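Local coordinates for hypothetical protein aq_1447 (PDB 1YVU), which uses short single-stranded DNA guides to bind complementary RNA targets and cleave them with the help of divalent metal ions, at residues L6-Y10 / I287-L291; H156-K160 / N602-F606; F21-K25 / V63-Y69. Residues are numbered along the deposited sequence.

Contact 1 (L6-Y10 / I287-L291); sequences LLNLY and IRYIL
This is a helix-on-strand contact, mostly apolar, in which the N-terminal end of the chain lies against one turn of helix 280-299 from linker L2. Residues 6-10 run extended, apart from a kink at Asn8 (phi/psi -62/21), where the chain passes from one sheet to another. Leu6 belongs to the short strand 6-7, backbone-bonded to Phe607 in the large sheet of the PIWI domain, whereas Tyr10 lies on strand 9-14 and pairs with Leu155 of linker L1. Residues 287-291 are regular helix, with Leu291 N bonded to Ile287 O at 3.0 Å. The CA atoms of Asn8 and Ile287 are 7.8 Å apart, those of Tyr10 and Leu291 9.5 Å. Helix packing on a sheet works here through residues one turn apart: Ile287 and Leu291 both direct CB toward the strand and hold the Tyr10 ring (chi1 m, chi2 89°). Leu291 CD1 makes a CH-pi contact over one ring face, 3.6 Å from the centroid and 11° off the normal; Ile287 CG2 lies 3.8 Å from Tyr10 CE1 and 3.3 Å from Tyr10 OH. That hydroxyl is hydrogen-bonded to Glu309, which also forms a salt bridge with Arg288. The extended Arg288 (chi1 m, chi2 t, chi3 t) brings NH2 to 3.5 Å from Leu6 CD1, which meets the guanidinium at its edge.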
ATOM      1  N   LEU A   6       2.957 -18.931 -12.705  1.00 32.85           N
ATOM      2  CA  LEU A   6       4.215 -18.832 -11.972  1.00 24.55           C
ATOM      3  C   LEU A   6       4.303 -17.624 -11.056  1.00 20.74           C
ATOM      4  O   LEU A   6       3.642 -16.624 -11.300  1.00 15.79           O
ATOM      5  CB  LEU A   6       5.395 -18.788 -12.942  1.00 18.63           C
ATOM      6  CG  LEU A   6       5.602 -19.877 -13.974  1.00 13.14           C
ATOM      7  CD1 LEU A   6       6.970 -19.677 -14.595  1.00 18.48           C
ATOM      8  CD2 LEU A   6       5.550 -21.196 -13.325  1.00  9.30           C
ATOM      9  N   LEU A   7       5.119 -17.746  -9.999  1.00 20.80           N
ATOM     10  CA  LEU A   7       5.355 -16.685  -9.018  1.00 11.91           C
ATOM     11  C   LEU A   7       6.840 -16.558  -8.660  1.00 14.09           C
ATOM     12  O   LEU A   7       7.573 -17.564  -8.663  1.00 16.65           O
ATOM     13  CB  LEU A   7       4.627 -16.950  -7.699  1.00  9.85           C
ATOM     14  CG  LEU A   7       3.115 -16.945  -7.484  1.00  5.25           C
ATOM     15  CD1 LEU A   7       2.648 -18.377  -7.327  1.00 13.66           C
ATOM     16  CD2 LEU A   7       2.723 -16.182  -6.256  1.00  4.55           C
ATOM     17  N   ASN A   8       7.179 -15.356  -8.149  1.00 19.79           N
ATOM     18  CA  ASN A   8       8.501 -14.901  -7.660  1.00 15.86           C
ATOM     19  C   ASN A   8       8.994 -15.719  -6.489  1.00 16.64           C
ATOM     20  O   ASN A   8       9.757 -15.190  -5.659  1.00 16.90           O
ATOM     21  CB  ASN A   8       8.368 -13.519  -7.006  1.00 26.26           C
ATOM     22  CG  ASN A   8       8.031 -12.444  -7.945  1.00 16.94           C
ATOM     23  OD1 ASN A   8       8.913 -11.799  -8.500  1.00 17.79           O
ATOM     24  ND2 ASN A   8       6.751 -12.181  -8.080  1.00 20.27           N
ATOM     25  N   LEU A   9       8.467 -16.930  -6.319  1.00 16.13           N
ATOM     26  CA  LEU A   9       8.831 -17.775  -5.177  1.00 13.86           C
ATOM     27  C   LEU A   9       9.672 -18.956  -5.557  1.00 15.44           C
ATOM     28  O   LEU A   9       9.326 -19.671  -6.470  1.00 21.22           O
ATOM     29  CB  LEU A   9       7.574 -18.235  -4.447  1.00 13.70           C
ATOM     30  CG  LEU A   9       6.623 -17.120  -3.996  1.00  8.93           C
ATOM     31  CD1 LEU A   9       5.242 -17.635  -3.757  1.00  5.40           C
ATOM     32  CD2 LEU A   9       7.172 -16.448  -2.794  1.00  3.09           C
ATOM     33  N   TYR A  10      10.804 -19.125  -4.887  1.00 16.58           N
ATOM     34  CA  TYR A  10      11.719 -20.221  -5.170  1.00 20.26           C
ATOM     35  C   TYR A  10      12.159 -20.875  -3.871  1.00 21.30           C
ATOM     36  O   TYR A  10      12.634 -20.164  -2.972  1.00 20.47           O
ATOM     37  CB  TYR A  10      12.984 -19.677  -5.828  1.00 27.39           C
ATOM     38  CG  TYR A  10      12.769 -18.839  -7.048  1.00 21.53           C
ATOM     39  CD1 TYR A  10      12.568 -17.440  -6.943  1.00 22.97           C
ATOM     40  CD2 TYR A  10      12.709 -19.439  -8.315  1.00 25.01           C
ATOM     41  CE1 TYR A  10      12.286 -16.657  -8.104  1.00 31.46           C
ATOM     42  CE2 TYR A  10      12.448 -18.680  -9.473  1.00 28.56           C
ATOM     43  CZ  TYR A  10      12.222 -17.293  -9.364  1.00 33.03           C
ATOM     44  OH  TYR A  10      11.868 -16.583 -10.489  1.00 32.99           O
ATOM     45  N   ILE A 287      14.561 -11.498 -12.998  1.00 26.21           N
ATOM     46  CA  ILE A 287      14.579 -12.101 -11.668  1.00 26.03           C
ATOM     47  C   ILE A 287      15.389 -13.386 -11.823  1.00 32.54           C
ATOM     48  O   ILE A 287      16.312 -13.610 -11.040  1.00 39.20           O
ATOM     49  CB  ILE A 287      13.144 -12.409 -11.191  1.00 15.88           C
ATOM     50  CG1 ILE A 287      12.474 -11.111 -10.771  1.00  8.46           C
ATOM     51  CG2 ILE A 287      13.091 -13.496 -10.094  1.00  2.00           C
ATOM     52  CD1 ILE A 287      10.974 -11.236 -10.757  1.00  3.26           C
ATOM     53  N   ARG A 288      15.131 -14.129 -12.918  1.00 41.91           N
ATOM     54  CA  ARG A 288      15.844 -15.380 -13.238  1.00 40.45           C
ATOM     55  C   ARG A 288      17.311 -15.098 -13.479  1.00 37.57           C
ATOM     56  O   ARG A 288      18.128 -15.955 -13.217  1.00 44.43           O
ATOM     57  CB  ARG A 288      15.273 -16.111 -14.462  1.00 33.36           C
ATOM     58  CG  ARG A 288      13.951 -16.840 -14.251  1.00 32.54           C
ATOM     59  CD  ARG A 288      13.398 -17.365 -15.575  1.00 37.23           C
ATOM     60  NE  ARG A 288      11.999 -17.772 -15.471  1.00 36.56           N
ATOM     61  CZ  ARG A 288      11.484 -18.881 -15.999  1.00 36.20           C
ATOM     62  NH1 ARG A 288      12.238 -19.723 -16.694  1.00 40.99           N
ATOM     63  NH2 ARG A 288      10.214 -19.180 -15.779  1.00 35.23           N
ATOM     64  N   TYR A 289      17.657 -13.896 -13.923  1.00 33.10           N
ATOM     65  CA  TYR A 289      19.069 -13.584 -14.139  1.00 44.31           C
ATOM     66  C   TYR A 289      19.755 -13.229 -12.810  1.00 39.25           C
ATOM     67  O   TYR A 289      20.915 -13.563 -12.605  1.00 34.88           O
ATOM     68  CB  TYR A 289      19.233 -12.458 -15.183  1.00 56.99           C
ATOM     69  CG  TYR A 289      20.669 -12.169 -15.631  1.00 68.72           C
ATOM     70  CD1 TYR A 289      21.377 -13.067 -16.476  1.00 75.11           C
ATOM     71  CD2 TYR A 289      21.321 -10.974 -15.236  1.00 69.72           C
ATOM     72  CE1 TYR A 289      22.721 -12.764 -16.923  1.00 77.19           C
ATOM     73  CE2 TYR A 289      22.650 -10.661 -15.673  1.00 76.52           C
ATOM     74  CZ  TYR A 289      23.341 -11.553 -16.513  1.00 78.59           C
ATOM     75  OH  TYR A 289      24.615 -11.216 -16.942  1.00 74.31           O
ATOM     76  N   ILE A 290      19.007 -12.612 -11.896  1.00 38.98           N
ATOM     77  CA  ILE A 290      19.514 -12.200 -10.580  1.00 36.80           C
ATOM     78  C   ILE A 290      19.824 -13.424  -9.717  1.00 37.05           C
ATOM     79  O   ILE A 290      20.851 -13.470  -9.027  1.00 40.45           O
ATOM     80  CB  ILE A 290      18.483 -11.306  -9.844  1.00 31.35           C
ATOM     81  CG1 ILE A 290      18.021 -10.185 -10.764  1.00 29.77           C
ATOM     82  CG2 ILE A 290      19.097 -10.680  -8.593  1.00 36.70           C
ATOM     83  CD1 ILE A 290      16.858  -9.369 -10.262  1.00 40.69           C
ATOM     84  N   LEU A 291      18.932 -14.413  -9.780  1.00 46.52           N
ATOM     85  CA  LEU A 291      19.051 -15.673  -9.042  1.00 47.86           C
ATOM     86  C   LEU A 291      20.348 -16.405  -9.330  1.00 48.81           C
ATOM     87  O   LEU A 291      21.040 -16.825  -8.408  1.00 49.50           O
ATOM     88  CB  LEU A 291      17.927 -16.623  -9.424  1.00 47.44           C
ATOM     89  CG  LEU A 291      16.564 -16.624  -8.779  1.00 45.47           C
ATOM     90  CD1 LEU A 291      15.976 -17.971  -9.130  1.00 44.82           C
ATOM     91  CD2 LEU A 291      16.687 -16.506  -7.286  1.00 40.41           C
TER

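Contact 2 (H156-K160 / N602-F606); sequences HLDLK and NNPRF
Residues 156-160 are fully extended, a piece of strand 153-165, while 602-606 have no regular structure and cross it at 104°, judged by the CA 156-160 and CA 602-605 directions. Here a loop of the RNase H-fold PIWI domain, between strands 592-599 and 606-607, meets the sheet of linker L1, joining the PIWI lobe to the PAZ lobe. Residues 602-606 begin with a positive phi at Asn602 (58/39) and are extended from Asn603 onward; the closest CA pair is His156-Pro604, at 6.7 Å. Alternate strand residues, His156, Asp158 and Lys160, direct CB toward the loop. His156 (chi1 t) places Pro604 CG over its ring, 3.8 Å from the centroid and 4° off the normal, a CH-pi contact, and donates from NE2 to Asn602 O at 3.3 Å. Asp158 OD1 forms a salt bridge with Arg605 NH1 at 2.9 Å, though its hydrogen bond is weak, and the same OD1 accepts from Leu159 N at 2.8 Å. Asn603 turns away and ties its amide to Ile599 and Pro640 within the PIWI domain. Lys160, with chi1 m and the rest of its chain trans, reaches out to the loop, and its NZ donates to Asn602 OD1 at 2.8 Å.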
ATOM      1  N   HIS A 156      11.352 -14.998  -1.871  1.00 25.24           N
ATOM      2  CA  HIS A 156      10.505 -14.089  -2.593  1.00 27.72           C
ATOM      3  C   HIS A 156      11.507 -13.052  -3.097  1.00 33.78           C
ATOM      4  O   HIS A 156      12.162 -12.362  -2.290  1.00 31.69           O
ATOM      5  CB  HIS A 156       9.487 -13.449  -1.657  1.00 21.11           C
ATOM      6  CG  HIS A 156       8.799 -12.255  -2.231  1.00 27.98           C
ATOM      7  ND1 HIS A 156       8.825 -11.958  -3.578  1.00 25.40           N
ATOM      8  CD2 HIS A 156       8.129 -11.242  -1.633  1.00 29.82           C
ATOM      9  CE1 HIS A 156       8.214 -10.804  -3.787  1.00 30.03           C
ATOM     10  NE2 HIS A 156       7.780 -10.352  -2.624  1.00 38.35           N
ATOM     11  N   LEU A 157      11.634 -12.989  -4.425  1.00 34.65           N
ATOM     12  CA  LEU A 157      12.544 -12.056  -5.065  1.00 35.85           C
ATOM     13  C   LEU A 157      11.887 -11.234  -6.165  1.00 34.24           C
ATOM     14  O   LEU A 157      11.282 -11.772  -7.093  1.00 35.39           O
ATOM     15  CB  LEU A 157      13.763 -12.810  -5.584  1.00 34.06           C
ATOM     16  CG  LEU A 157      14.881 -12.165  -6.410  1.00 32.09           C
ATOM     17  CD1 LEU A 157      15.377 -10.852  -5.861  1.00 32.55           C
ATOM     18  CD2 LEU A 157      16.005 -13.156  -6.433  1.00 37.66           C
ATOM     19  N   ASP A 158      12.045  -9.923  -6.059  1.00 37.46           N
ATOM     20  CA  ASP A 158      11.480  -9.011  -7.033  1.00 39.80           C
ATOM     21  C   ASP A 158      12.499  -7.951  -7.433  1.00 42.03           C
ATOM     22  O   ASP A 158      13.556  -7.803  -6.801  1.00 41.27           O
ATOM     23  CB  ASP A 158      10.217  -8.339  -6.461  1.00 42.06           C
ATOM     24  CG  ASP A 158       9.136  -8.084  -7.520  1.00 40.63           C
ATOM     25  OD1 ASP A 158       9.459  -7.859  -8.715  1.00 27.63           O
ATOM     26  OD2 ASP A 158       7.949  -8.112  -7.130  1.00 44.26           O
ATOM     27  N   LEU A 159      12.136  -7.225  -8.495  1.00 38.94           N
ATOM     28  CA  LEU A 159      12.913  -6.137  -9.073  1.00 39.42           C
ATOM     29  C   LEU A 159      11.965  -4.992  -9.391  1.00 37.65           C
ATOM     30  O   LEU A 159      11.056  -5.125 -10.212  1.00 32.96           O
ATOM     31  CB  LEU A 159      13.614  -6.595 -10.353  1.00 36.59           C
ATOM     32  CG  LEU A 159      14.509  -5.537 -10.980  1.00 35.99           C
ATOM     33  CD1 LEU A 159      15.820  -5.444 -10.233  1.00 43.29           C
ATOM     34  CD2 LEU A 159      14.754  -5.901 -12.397  1.00 39.89           C
ATOM     35  N   LYS A 160      12.135  -3.887  -8.687  1.00 36.96           N
ATOM     36  CA  LYS A 160      11.296  -2.727  -8.928  1.00 49.02           C
ATOM     37  C   LYS A 160      12.184  -1.547  -9.326  1.00 44.35           C
ATOM     38  O   LYS A 160      13.404  -1.661  -9.263  1.00 44.89           O
ATOM     39  CB  LYS A 160      10.419  -2.466  -7.692  1.00 55.52           C
ATOM     40  CG  LYS A 160       9.367  -3.586  -7.491  1.00 70.15           C
ATOM     41  CD  LYS A 160       8.570  -3.535  -6.185  1.00 76.90           C
ATOM     42  CE  LYS A 160       7.627  -4.750  -6.111  1.00 78.87           C
ATOM     43  NZ  LYS A 160       6.747  -4.774  -4.915  1.00 69.28           N
ATOM     44  N   ASN A 602       3.960  -4.745  -2.318  1.00 26.60           N
ATOM     45  CA  ASN A 602       5.135  -5.638  -2.360  1.00 24.61           C
ATOM     46  C   ASN A 602       4.963  -7.166  -2.237  1.00 24.46           C
ATOM     47  O   ASN A 602       5.815  -7.901  -1.690  1.00 26.40           O
ATOM     48  CB  ASN A 602       6.227  -5.115  -1.410  1.00 29.59           C
ATOM     49  CG  ASN A 602       6.472  -3.617  -1.561  1.00 27.09           C
ATOM     50  OD1 ASN A 602       6.465  -3.079  -2.666  1.00 28.17           O
ATOM     51  ND2 ASN A 602       6.648  -2.936  -0.441  1.00 29.33           N
ATOM     52  N   ASN A 603       3.905  -7.640  -2.876  1.00 26.08           N
ATOM     53  CA  ASN A 603       3.533  -9.041  -2.869  1.00 21.11           C
ATOM     54  C   ASN A 603       4.131  -9.826  -4.034  1.00 17.60           C
ATOM     55  O   ASN A 603       4.691  -9.227  -4.965  1.00 21.89           O
ATOM     56  CB  ASN A 603       2.003  -9.114  -2.918  1.00 16.23           C
ATOM     57  CG  ASN A 603       1.361  -8.527  -1.693  1.00 16.30           C
ATOM     58  OD1 ASN A 603       1.783  -8.771  -0.555  1.00  2.31           O
ATOM     59  ND2 ASN A 603       0.332  -7.728  -1.920  1.00 15.21           N
ATOM     60  N   PRO A 604       4.133 -11.177  -3.944  1.00 19.83           N
ATOM     61  CA  PRO A 604       4.674 -11.984  -5.042  1.00 23.35           C
ATOM     62  C   PRO A 604       3.689 -11.918  -6.198  1.00 23.57           C
ATOM     63  O   PRO A 604       2.483 -12.096  -6.000  1.00 26.86           O
ATOM     64  CB  PRO A 604       4.721 -13.376  -4.439  1.00 24.68           C
ATOM     65  CG  PRO A 604       4.980 -13.119  -3.014  1.00 19.84           C
ATOM     66  CD  PRO A 604       4.029 -12.005  -2.726  1.00 17.73           C
ATOM     67  N   ARG A 605       4.208 -11.583  -7.378  1.00 22.72           N
ATOM     68  CA  ARG A 605       3.399 -11.446  -8.579  1.00 23.83           C
ATOM     69  C   ARG A 605       3.055 -12.781  -9.236  1.00 18.59           C
ATOM     70  O   ARG A 605       3.511 -13.821  -8.767  1.00 16.93           O
ATOM     71  CB  ARG A 605       4.071 -10.465  -9.547  1.00 27.27           C
ATOM     72  CG  ARG A 605       4.075  -8.987  -9.058  1.00 32.31           C
ATOM     73  CD  ARG A 605       4.193  -7.974 -10.220  1.00 34.38           C
ATOM     74  NE  ARG A 605       5.055  -6.835  -9.907  1.00 38.86           N
ATOM     75  CZ  ARG A 605       6.390  -6.862  -9.943  1.00 38.53           C
ATOM     76  NH1 ARG A 605       7.020  -7.978 -10.296  1.00 40.19           N
ATOM     77  NH2 ARG A 605       7.100  -5.799  -9.581  1.00 32.99           N
ATOM     78  N   PHE A 606       2.104 -12.745 -10.177  1.00 20.75           N
ATOM     79  CA  PHE A 606       1.671 -13.918 -10.949  1.00 25.50           C
ATOM     80  C   PHE A 606       2.076 -13.677 -12.400  1.00 31.13           C
ATOM     81  O   PHE A 606       1.767 -12.620 -12.989  1.00 37.92           O
ATOM     82  CB  PHE A 606       0.162 -14.108 -10.931  1.00 23.83           C
ATOM     83  CG  PHE A 606      -0.386 -14.650  -9.634  1.00 18.36           C
ATOM     84  CD1 PHE A 606      -1.168 -13.837  -8.808  1.00 24.25           C
ATOM     85  CD2 PHE A 606      -0.220 -16.001  -9.266  1.00 18.83           C
ATOM     86  CE1 PHE A 606      -1.782 -14.355  -7.635  1.00 10.79           C
ATOM     87  CE2 PHE A 606      -0.845 -16.522  -8.076  1.00 10.65           C
ATOM     88  CZ  PHE A 606      -1.618 -15.696  -7.280  1.00  2.00           C
TER

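Contact 3 (F21-K25 / V63-Y69); sequences FTVFK and VEKDTLY
Phe24 lays its ring obliquely against that of Tyr69, the centroids 4.6 Å apart and the planes at 49°, with Phe24 CZ 3.5 Å from Tyr69 CE1. Phe24 (chi1 m, chi2 105°) and Tyr69 (chi1 -93°, chi2 64°) both direct CB across the interface, with their CA atoms 8.4 Å apart; Thr22 and Val63, at 7.5 Å, are the other close CA pair. Residues 21-25 are extended throughout, so Thr22 and Phe24 project to the same side while Val23 points away. Opposite them, 63-69 first folds into a type II beta turn from Val63 to Asp66, its central residues being Glu64 (-76/144) and Lys65 (62/12), and then returns through Thr67 and Leu68 to strand 69-72. The arrangement belongs to the N-terminal domain of Argonaute, where the loop between strands 56-59 and 69-72 folds over residues that are themselves backbone-bonded to Cys59 and Phe57. The turn directs Asp66 (chi1 p) toward both side chains: its OD2 is 3.6 Å from Thr22 CG2 and 3.3 Å from Phe24 CZ. Thr67 directs CB away, and its carbonyl O lies near the edge of the Phe24 ring, 4.3 Å from CE2. Val63 CG2 approaches Thr22 OG1 to 4.3 Å; that hydroxyl is hydrogen-bonded to Gly61, just before the turn.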
ATOM      1  N   PHE A  21      29.136 -21.786  14.534  1.00 51.57           N
ATOM      2  CA  PHE A  21      28.561 -20.452  14.809  1.00 48.46           C
ATOM      3  C   PHE A  21      28.873 -19.903  16.213  1.00 48.63           C
ATOM      4  O   PHE A  21      28.702 -20.612  17.215  1.00 48.05           O
ATOM      5  CB  PHE A  21      27.017 -20.496  14.700  1.00 45.37           C
ATOM      6  CG  PHE A  21      26.476 -20.334  13.313  1.00 41.46           C
ATOM      7  CD1 PHE A  21      27.006 -21.056  12.218  1.00 42.34           C
ATOM      8  CD2 PHE A  21      25.383 -19.497  13.099  1.00 49.87           C
ATOM      9  CE1 PHE A  21      26.452 -20.959  10.925  1.00 44.56           C
ATOM     10  CE2 PHE A  21      24.808 -19.378  11.805  1.00 51.41           C
ATOM     11  CZ  PHE A  21      25.345 -20.117  10.714  1.00 47.19           C
ATOM     12  N   THR A  22      29.206 -18.611  16.275  1.00 44.98           N
ATOM     13  CA  THR A  22      29.489 -17.920  17.529  1.00 44.68           C
ATOM     14  C   THR A  22      28.229 -17.205  18.084  1.00 38.19           C
ATOM     15  O   THR A  22      27.629 -16.350  17.424  1.00 32.57           O
ATOM     16  CB  THR A  22      30.655 -16.922  17.351  1.00 45.60           C
ATOM     17  OG1 THR A  22      31.759 -17.602  16.747  1.00 47.37           O
ATOM     18  CG2 THR A  22      31.116 -16.365  18.697  1.00 45.27           C
ATOM     19  N   VAL A  23      27.839 -17.588  19.297  1.00 38.16           N
ATOM     20  CA  VAL A  23      26.667 -17.022  19.968  1.00 41.50           C
ATOM     21  C   VAL A  23      27.049 -15.809  20.826  1.00 46.13           C
ATOM     22  O   VAL A  23      28.142 -15.744  21.403  1.00 45.07           O
ATOM     23  CB  VAL A  23      25.942 -18.083  20.868  1.00 38.60           C
ATOM     24  CG1 VAL A  23      24.582 -17.580  21.314  1.00 30.25           C
ATOM     25  CG2 VAL A  23      25.786 -19.400  20.129  1.00 35.07           C
ATOM     26  N   PHE A  24      26.136 -14.834  20.843  1.00 50.31           N
ATOM     27  CA  PHE A  24      26.256 -13.588  21.595  1.00 46.49           C
ATOM     28  C   PHE A  24      24.923 -13.269  22.286  1.00 54.38           C
ATOM     29  O   PHE A  24      23.904 -13.174  21.614  1.00 57.50           O
ATOM     30  CB  PHE A  24      26.682 -12.414  20.687  1.00 38.57           C
ATOM     31  CG  PHE A  24      28.128 -12.461  20.249  1.00 44.61           C
ATOM     32  CD1 PHE A  24      28.467 -12.834  18.944  1.00 40.39           C
ATOM     33  CD2 PHE A  24      29.168 -12.200  21.163  1.00 48.70           C
ATOM     34  CE1 PHE A  24      29.836 -12.955  18.547  1.00 39.45           C
ATOM     35  CE2 PHE A  24      30.544 -12.320  20.778  1.00 45.37           C
ATOM     36  CZ  PHE A  24      30.870 -12.702  19.474  1.00 37.39           C
ATOM     37  N   LYS A  25      24.915 -13.195  23.609  1.00 62.19           N
ATOM     38  CA  LYS A  25      23.691 -12.847  24.345  1.00 61.69           C
ATOM     39  C   LYS A  25      24.001 -11.573  25.158  1.00 67.28           C
ATOM     40  O   LYS A  25      25.140 -11.438  25.664  1.00 71.58           O
ATOM     41  CB  LYS A  25      23.247 -13.997  25.268  1.00 62.33           C
ATOM     42  CG  LYS A  25      21.735 -14.024  25.555  1.00 61.72           C
ATOM     43  CD  LYS A  25      21.414 -14.655  26.915  1.00 69.96           C
ATOM     44  CE  LYS A  25      19.915 -14.702  27.172  1.00 66.70           C
ATOM     45  NZ  LYS A  25      19.605 -15.181  28.540  1.00 63.41           N
ATOM     46  N   VAL A  63      35.216 -15.937  14.948  1.00103.86           N
ATOM     47  CA  VAL A  63      35.830 -14.619  15.159  1.00109.46           C
ATOM     48  C   VAL A  63      36.932 -14.934  16.175  1.00114.05           C
ATOM     49  O   VAL A  63      36.639 -15.426  17.279  1.00117.01           O
ATOM     50  CB  VAL A  63      34.876 -13.582  15.853  1.00102.82           C
ATOM     51  CG1 VAL A  63      35.322 -12.151  15.555  1.00104.49           C
ATOM     52  CG2 VAL A  63      33.439 -13.803  15.488  1.00105.14           C
ATOM     53  N   GLU A  64      38.189 -14.697  15.794  1.00117.24           N
ATOM     54  CA  GLU A  64      39.332 -14.947  16.678  1.00121.21           C
ATOM     55  C   GLU A  64      39.429 -13.857  17.743  1.00122.46           C
ATOM     56  O   GLU A  64      39.085 -12.699  17.476  1.00122.79           O
ATOM     57  CB  GLU A  64      40.635 -15.008  15.873  1.00122.26           C
ATOM     58  CG  GLU A  64      40.690 -16.155  14.861  1.00124.89           C
ATOM     59  CD  GLU A  64      42.020 -16.248  14.118  1.00132.06           C
ATOM     60  OE1 GLU A  64      42.734 -15.222  14.000  1.00132.53           O
ATOM     61  OE2 GLU A  64      42.350 -17.358  13.641  1.00131.42           O
ATOM     62  N   LYS A  65      39.837 -14.258  18.954  1.00118.29           N
ATOM     63  CA  LYS A  65      40.022 -13.379  20.130  1.00118.93           C
ATOM     64  C   LYS A  65      38.761 -12.642  20.653  1.00114.76           C
ATOM     65  O   LYS A  65      38.884 -11.755  21.508  1.00115.23           O
ATOM     66  CB  LYS A  65      41.166 -12.358  19.882  1.00120.14           C
ATOM     67  CG  LYS A  65      42.556 -12.924  19.489  1.00119.17           C
ATOM     68  CD  LYS A  65      43.376 -11.847  18.751  1.00119.24           C
ATOM     69  CE  LYS A  65      44.740 -12.339  18.293  1.00117.21           C
ATOM     70  NZ  LYS A  65      45.424 -11.313  17.448  1.00115.12           N
ATOM     71  N   ASP A  66      37.569 -13.028  20.169  1.00118.68           N
ATOM     72  CA  ASP A  66      36.287 -12.400  20.566  1.00114.94           C
ATOM     73  C   ASP A  66      35.905 -12.550  22.048  1.00117.24           C
ATOM     74  O   ASP A  66      35.803 -13.666  22.576  1.00121.31           O
ATOM     75  CB  ASP A  66      35.113 -12.862  19.658  1.00114.44           C
ATOM     76  CG  ASP A  66      34.612 -14.290  19.973  1.00119.54           C
ATOM     77  OD1 ASP A  66      35.345 -15.266  19.695  1.00115.94           O
ATOM     78  OD2 ASP A  66      33.489 -14.428  20.521  1.00113.98           O
ATOM     79  N   THR A  67      35.714 -11.421  22.721  1.00114.81           N
ATOM     80  CA  THR A  67      35.340 -11.450  24.125  1.00112.10           C
ATOM     81  C   THR A  67      33.982 -10.768  24.229  1.00107.41           C
ATOM     82  O   THR A  67      32.946 -11.441  24.200  1.00103.64           O
ATOM     83  CB  THR A  67      36.416 -10.749  25.030  1.00110.94           C
ATOM     84  OG1 THR A  67      37.725 -11.006  24.505  1.00111.15           O
ATOM     85  CG2 THR A  67      36.369 -11.298  26.463  1.00114.03           C
ATOM     86  N   LEU A  68      34.003  -9.431  24.274  1.00102.79           N
ATOM     87  CA  LEU A  68      32.807  -8.594  24.395  1.00100.51           C
ATOM     88  C   LEU A  68      32.563  -7.698  23.195  1.00 89.54           C
ATOM     89  O   LEU A  68      33.501  -7.252  22.522  1.00 85.47           O
ATOM     90  CB  LEU A  68      32.896  -7.708  25.639  1.00 93.23           C
ATOM     91  CG  LEU A  68      33.003  -8.407  26.985  1.00 97.17           C
ATOM     92  CD1 LEU A  68      34.318  -8.052  27.642  1.00 98.33           C
ATOM     93  CD2 LEU A  68      31.849  -8.009  27.833  1.00 96.52           C
ATOM     94  N   TYR A  69      31.281  -7.448  22.939  1.00 85.65           N
ATOM     95  CA  TYR A  69      30.838  -6.603  21.843  1.00 82.10           C
ATOM     96  C   TYR A  69      30.128  -5.392  22.405  1.00 75.92           C
ATOM     97  O   TYR A  69      29.096  -5.519  23.065  1.00 67.52           O
ATOM     98  CB  TYR A  69      29.927  -7.396  20.918  1.00 84.26           C
ATOM     99  CG  TYR A  69      30.662  -8.026  19.776  1.00 96.43           C
ATOM    100  CD1 TYR A  69      31.640  -9.016  20.001  1.00103.88           C
ATOM    101  CD2 TYR A  69      30.451  -7.588  18.457  1.00106.95           C
ATOM    102  CE1 TYR A  69      32.412  -9.557  18.934  1.00110.02           C
ATOM    103  CE2 TYR A  69      31.209  -8.119  17.373  1.00103.92           C
ATOM    104  CZ  TYR A  69      32.189  -9.102  17.624  1.00111.63           C
ATOM    105  OH  TYR A  69      32.945  -9.631  16.604  1.00112.64           O
TER

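How the contacts relate
Contacts 1 and 2 are neighbours, their centres 9 Å apart, and show how a multidomain protein can gather sequence-distant segments at one junction. Strands 9-14 and 153-165 are adjacent in one antiparallel sheet, with a probable hydrogen bond from Leu157 N to Asn8 O at 3.1 Å, and Leu291 packs on Leu157. Their segments interleave along the chain, 6-10, 156-160, 287-291, 602-606, so the N-terminal domain, both linkers and the PIWI domain converge here. Contact 3 stands apart, about 36 Å from either centre, and is local to the N-terminal domain: its two segments fall between 6-10 and 156-160, so it closes within the span of contact 1 and before contact 2 begins.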